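Local coordinates for protein quinone reductase (Klebsiella pneumoniae subsp. pneumoniae, PDB 4GI5) that binds FAD and probably acts as an NAD(P)H dehydrogenase (quinone), passing electrons from a reduced nicotinamide to quinones, at residues B[162-165]-B[166-169]; B[196-199]-B[200-204]. All coordinates share one frame; numbering follows the deposited sequence.

Interaction 1: B[162-165]-B[166-169]; sequences GTFV and GKRA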
loop_
_atom_site.group_PDB
_atom_site.type_symbol
_atom_site.label_atom_id
_atom_site.label_comp_id
_atom_site.label_asym_id
_atom_site.label_seq_id
_atom_site.Cartn_x
_atom_site.Cartn_y
_atom_site.Cartn_z
ATOM N N GLY B 162 -5.160 21.328 -3.520
ATOM C CA GLY B 162 -6.321 20.477 -3.391
ATOM C C GLY B 162 -7.184 20.851 -2.237
ATOM O O GLY B 162 -6.934 21.878 -1.540
ATOM N N THR B 163 -8.142 19.948 -1.948
ATOM C CA THR B 163 -9.141 20.157 -0.933
ATOM C C THR B 163 -8.566 20.323 0.423
ATOM O O THR B 163 -9.150 21.048 1.248
ATOM C CB THR B 163 -10.202 19.015 -1.008
ATOM O OG1 THR B 163 -10.788 19.086 -2.298
ATOM C CG2 THR B 163 -11.294 19.143 0.018
ATOM N N PHE B 164 -7.390 19.720 0.709
ATOM C CA PHE B 164 -6.840 19.704 2.028
ATOM C C PHE B 164 -5.774 20.766 2.307
ATOM O O PHE B 164 -5.126 20.757 3.333
ATOM C CB PHE B 164 -6.383 18.290 2.493
ATOM C CG PHE B 164 -7.443 17.193 2.251
ATOM C CD1 PHE B 164 -8.791 17.424 2.501
ATOM C CD2 PHE B 164 -7.042 15.938 1.835
ATOM C CE1 PHE B 164 -9.755 16.483 2.212
ATOM C CE2 PHE B 164 -7.965 14.949 1.658
ATOM C CZ PHE B 164 -9.338 15.211 1.785
ATOM N N VAL B 165 -5.596 21.690 1.373
ATOM C CA VAL B 165 -4.638 22.775 1.580
ATOM C C VAL B 165 -4.978 23.513 2.893
ATOM O O VAL B 165 -6.165 23.796 3.157
ATOM C CB VAL B 165 -4.658 23.780 0.415
ATOM C CG1 VAL B 165 -3.786 24.999 0.764
ATOM C CG2 VAL B 165 -4.025 23.191 -0.757
ATOM N N GLY B 166 -3.962 23.807 3.656
ATOM C CA GLY B 166 -4.157 24.453 4.962
ATOM C C GLY B 166 -4.245 23.491 6.103
ATOM O O GLY B 166 -4.357 23.913 7.289
ATOM N N LYS B 167 -4.327 22.181 5.791
ATOM C CA LYS B 167 -4.457 21.180 6.875
ATOM C C LYS B 167 -3.144 20.495 6.957
ATOM O O LYS B 167 -2.341 20.519 6.012
ATOM C CB LYS B 167 -5.539 20.107 6.574
ATOM C CG LYS B 167 -6.902 20.659 6.310
ATOM C CD LYS B 167 -7.960 19.618 6.021
ATOM C CE LYS B 167 -9.272 20.204 5.489
ATOM N NZ LYS B 167 -9.952 20.895 6.595
ATOM N N ARG B 168 -2.873 19.857 8.099
ATOM C CA ARG B 168 -1.607 19.092 8.352
ATOM C C ARG B 168 -2.023 17.628 8.552
ATOM O O ARG B 168 -3.119 17.336 8.981
ATOM C CB ARG B 168 -0.935 19.580 9.631
ATOM C CG ARG B 168 -0.260 20.933 9.424
ATOM C CD ARG B 168 0.314 21.541 10.771
ATOM N NE ARG B 168 1.337 22.537 10.254
ATOM C CZ ARG B 168 2.632 22.671 10.590
ATOM N NH1 ARG B 168 3.219 21.991 11.599
ATOM N NH2 ARG B 168 3.366 23.555 9.920
ATOM N N ALA B 169 -1.130 16.740 8.168
ATOM C CA ALA B 169 -1.331 15.249 8.339
ATOM C C ALA B 169 -0.047 14.636 8.823
ATOM O O ALA B 169 1.102 15.095 8.577
ATOM C CB ALA B 169 -1.783 14.662 6.983
#
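F164 and K167 meet at the two ends of a tight reversal of the chain. The amide of K167 donates to the carbonyl oxygen of F164, N to O 3.0 Å with an N-H...O angle of 148°, and approaches somewhat tilted from the carbonyl plane. The aliphatic part of the lysine then runs back over the same residue. K167 CB lies 3.3 Å from F164 O, and CD comes beside F164 CB. Further along, K167 CE reaches to 4.1 Å from F164 CD1, where the methylene meets the ring obliquely. CG of K167 is turned away from its own carbonyl carbon, and the chain stays extended until a final bend at chi4 (-72°) swings the ammonium group aside.

The hydrogen bond closes a type II beta turn from F164 to K167, with G166 at its third position, where a positive phi suits glycine. A type I turn from G162 to V165 overlaps it by two residues, closed by V165 N to G162 O at 3.2 Å. Together the two turns steer the chain into strand 168-174, the fourth in order across the five-stranded parallel sheet of the flavodoxin-like fold.

Further out, K167 NZ donates to the carbonyl oxygens of L111 and A113, where helix 101-112 ends, which anchors the lysine tip and probably helps keep its methylenes against F164. The buried phenylalanine ring packs edge-to-face with F143 and also meets F208, while T163 OG1 is hydrogen-bonded to the carbonyl oxygen of F143.

Interaction 2: B[196-199]-B[200-204]; sequences FPIQ and HGMLF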
loop_
_atom_site.group_PDB
_atom_site.type_symbol
_atom_site.label_atom_id
_atom_site.label_comp_id
_atom_site.label_asym_id
_atom_site.label_seq_id
_atom_site.Cartn_x
_atom_site.Cartn_y
_atom_site.Cartn_z
ATOM N N PHE B 196 6.627 6.627 0.997
ATOM C CA PHE B 196 6.374 7.627 -0.006
ATOM C C PHE B 196 5.024 7.503 -0.716
ATOM O O PHE B 196 4.330 8.544 -0.932
ATOM C CB PHE B 196 7.516 7.633 -1.013
ATOM C CG PHE B 196 7.452 8.672 -2.094
ATOM C CD1 PHE B 196 6.683 8.492 -3.227
ATOM C CD2 PHE B 196 8.162 9.878 -1.972
ATOM C CE1 PHE B 196 6.676 9.422 -4.262
ATOM C CE2 PHE B 196 8.125 10.812 -3.025
ATOM C CZ PHE B 196 7.391 10.564 -4.145
ATOM N N PRO B 197 4.573 6.302 -1.093
ATOM C CA PRO B 197 3.230 6.252 -1.745
ATOM C C PRO B 197 2.140 6.801 -0.844
ATOM O O PRO B 197 1.198 7.359 -1.316
ATOM C CB PRO B 197 2.980 4.750 -1.996
ATOM C CG PRO B 197 4.359 4.156 -2.031
ATOM C CD PRO B 197 5.257 4.998 -1.140
ATOM N N ILE B 198 2.287 6.630 0.470
ATOM C CA ILE B 198 1.335 7.211 1.410
ATOM C C ILE B 198 1.573 8.733 1.595
ATOM O O ILE B 198 0.694 9.532 1.435
ATOM C CB ILE B 198 1.355 6.492 2.768
ATOM C CG1 ILE B 198 1.023 4.991 2.607
ATOM C CG2 ILE B 198 0.411 7.203 3.712
ATOM C CD1 ILE B 198 1.397 4.097 3.807
ATOM N N GLN B 199 2.780 9.060 2.017
ATOM C CA GLN B 199 3.007 10.448 2.418
ATOM C C GLN B 199 2.960 11.388 1.216
ATOM O O GLN B 199 2.392 12.461 1.309
ATOM C CB GLN B 199 4.364 10.583 3.074
ATOM C CG GLN B 199 4.392 9.889 4.439
ATOM C CD GLN B 199 5.572 10.152 5.326
ATOM O OE1 GLN B 199 5.366 10.350 6.516
ATOM N NE2 GLN B 199 6.796 10.133 4.803
ATOM N N HIS B 200 3.571 11.003 0.108
ATOM C CA HIS B 200 3.524 11.855 -1.109
ATOM C C HIS B 200 2.272 11.583 -1.906
ATOM O O HIS B 200 1.599 12.536 -2.294
ATOM C CB HIS B 200 4.790 11.595 -1.935
ATOM C CG HIS B 200 4.977 12.567 -3.070
ATOM N ND1 HIS B 200 4.598 12.313 -4.372
ATOM C CD2 HIS B 200 5.528 13.801 -3.084
ATOM C CE1 HIS B 200 4.965 13.305 -5.155
ATOM N NE2 HIS B 200 5.492 14.261 -4.399
ATOM N N GLY B 201 1.894 10.293 -2.054
ATOM C CA GLY B 201 0.793 9.934 -2.926
ATOM C C GLY B 201 -0.599 10.044 -2.396
ATOM O O GLY B 201 -1.536 10.236 -3.137
HETATM N N MSE B 202 -0.735 9.998 -1.067
HETATM C CA MSE B 202 -2.026 10.014 -0.423
HETATM C C MSE B 202 -2.268 11.265 0.432
HETATM O O MSE B 202 -3.436 11.639 0.723
HETATM C CB MSE B 202 -2.352 8.753 0.402
HETATM C CG MSE B 202 -2.264 7.502 -0.448
HETATM SE SE MSE B 202 -2.541 5.966 0.784
HETATM C CE MSE B 202 -1.461 4.733 -0.224
ATOM N N LEU B 203 -1.203 11.888 0.945
ATOM C CA LEU B 203 -1.315 13.001 1.867
ATOM C C LEU B 203 -0.951 14.312 1.151
ATOM O O LEU B 203 -1.782 15.221 1.065
ATOM C CB LEU B 203 -0.506 12.760 3.132
ATOM C CG LEU B 203 -0.903 11.527 3.986
ATOM C CD1 LEU B 203 -0.034 11.487 5.236
ATOM C CD2 LEU B 203 -2.361 11.475 4.252
ATOM N N PHE B 204 0.259 14.372 0.626
ATOM C CA PHE B 204 0.665 15.614 -0.090
ATOM C C PHE B 204 -0.196 15.769 -1.334
ATOM O O PHE B 204 -0.562 16.913 -1.735
ATOM C CB PHE B 204 2.099 15.509 -0.497
ATOM C CG PHE B 204 2.674 16.784 -1.130
ATOM C CD1 PHE B 204 2.701 18.028 -0.439
ATOM C CD2 PHE B 204 3.195 16.699 -2.401
ATOM C CE1 PHE B 204 3.183 19.160 -1.017
ATOM C CE2 PHE B 204 3.737 17.828 -2.977
ATOM C CZ PHE B 204 3.695 19.014 -2.290
#
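Helix 196-204 widens as it passes from F196-Q199 into H200-F204. The carbonyl oxygen of F196 accepts two amides, H200 N at 2.8 Å and G201 N at 3.2 Å, the second lying in the carbonyl plane. I198 O takes M202 N at 2.9 Å from well above its plane, and L203 N adds a weak bond to the same oxygen. Both oxygens thus mix an i+4 and an i+5 donor, whereas F204 N to Q199 O, at 2.9 Å, is i+5 alone, as fits the pi-type turn at 200-204.

One turn apart, the aromatic side chains of F196 and H200 lie alongside and point the same way. Each has CG anti to the backbone N (chi1 -177° and -170°), bringing the rings into an offset stack with planes at 17° and centroids 4.4 Å apart. H200 CB sits over the middle of the phenylalanine face in a CH-pi contact, 3.5 Å from the ring centroid, while F196 CZ reaches over one face of the imidazole near its rim. Between neighbouring turns, I198 CG1 touches the selenomethionine methyl CE of M202 at 3.8 Å.

This short helix belongs to the flavodoxin-like fold and lies between the sheet and the second subunit. I198 and L203 rest on L171 of strand 168-174, whereas P197 packs on F125 of the second subunit and M202 on its S126. The H200 ring also stacks with Y159.

How the interactions relate
Interaction 1 precedes interaction 2 along the chain, and their centres lie 13 Å apart. They meet directly where A169, at the start of strand 168-174, packs its CB 4.0 Å from CD1 of L203 on helix 196-204. The turns of 162-169 therefore deliver the strand against which the helix rests. Their settings differ: interaction 1 lies near the surface, with the F164 side chain about 13 Å from a bound FAD and away from the annotated sites. Interaction 2 is buried and nearer the cofactor, with G201 about 7 Å from FAD and the I198 side chain about 6 Å from that of L122, an FAD-binding residue.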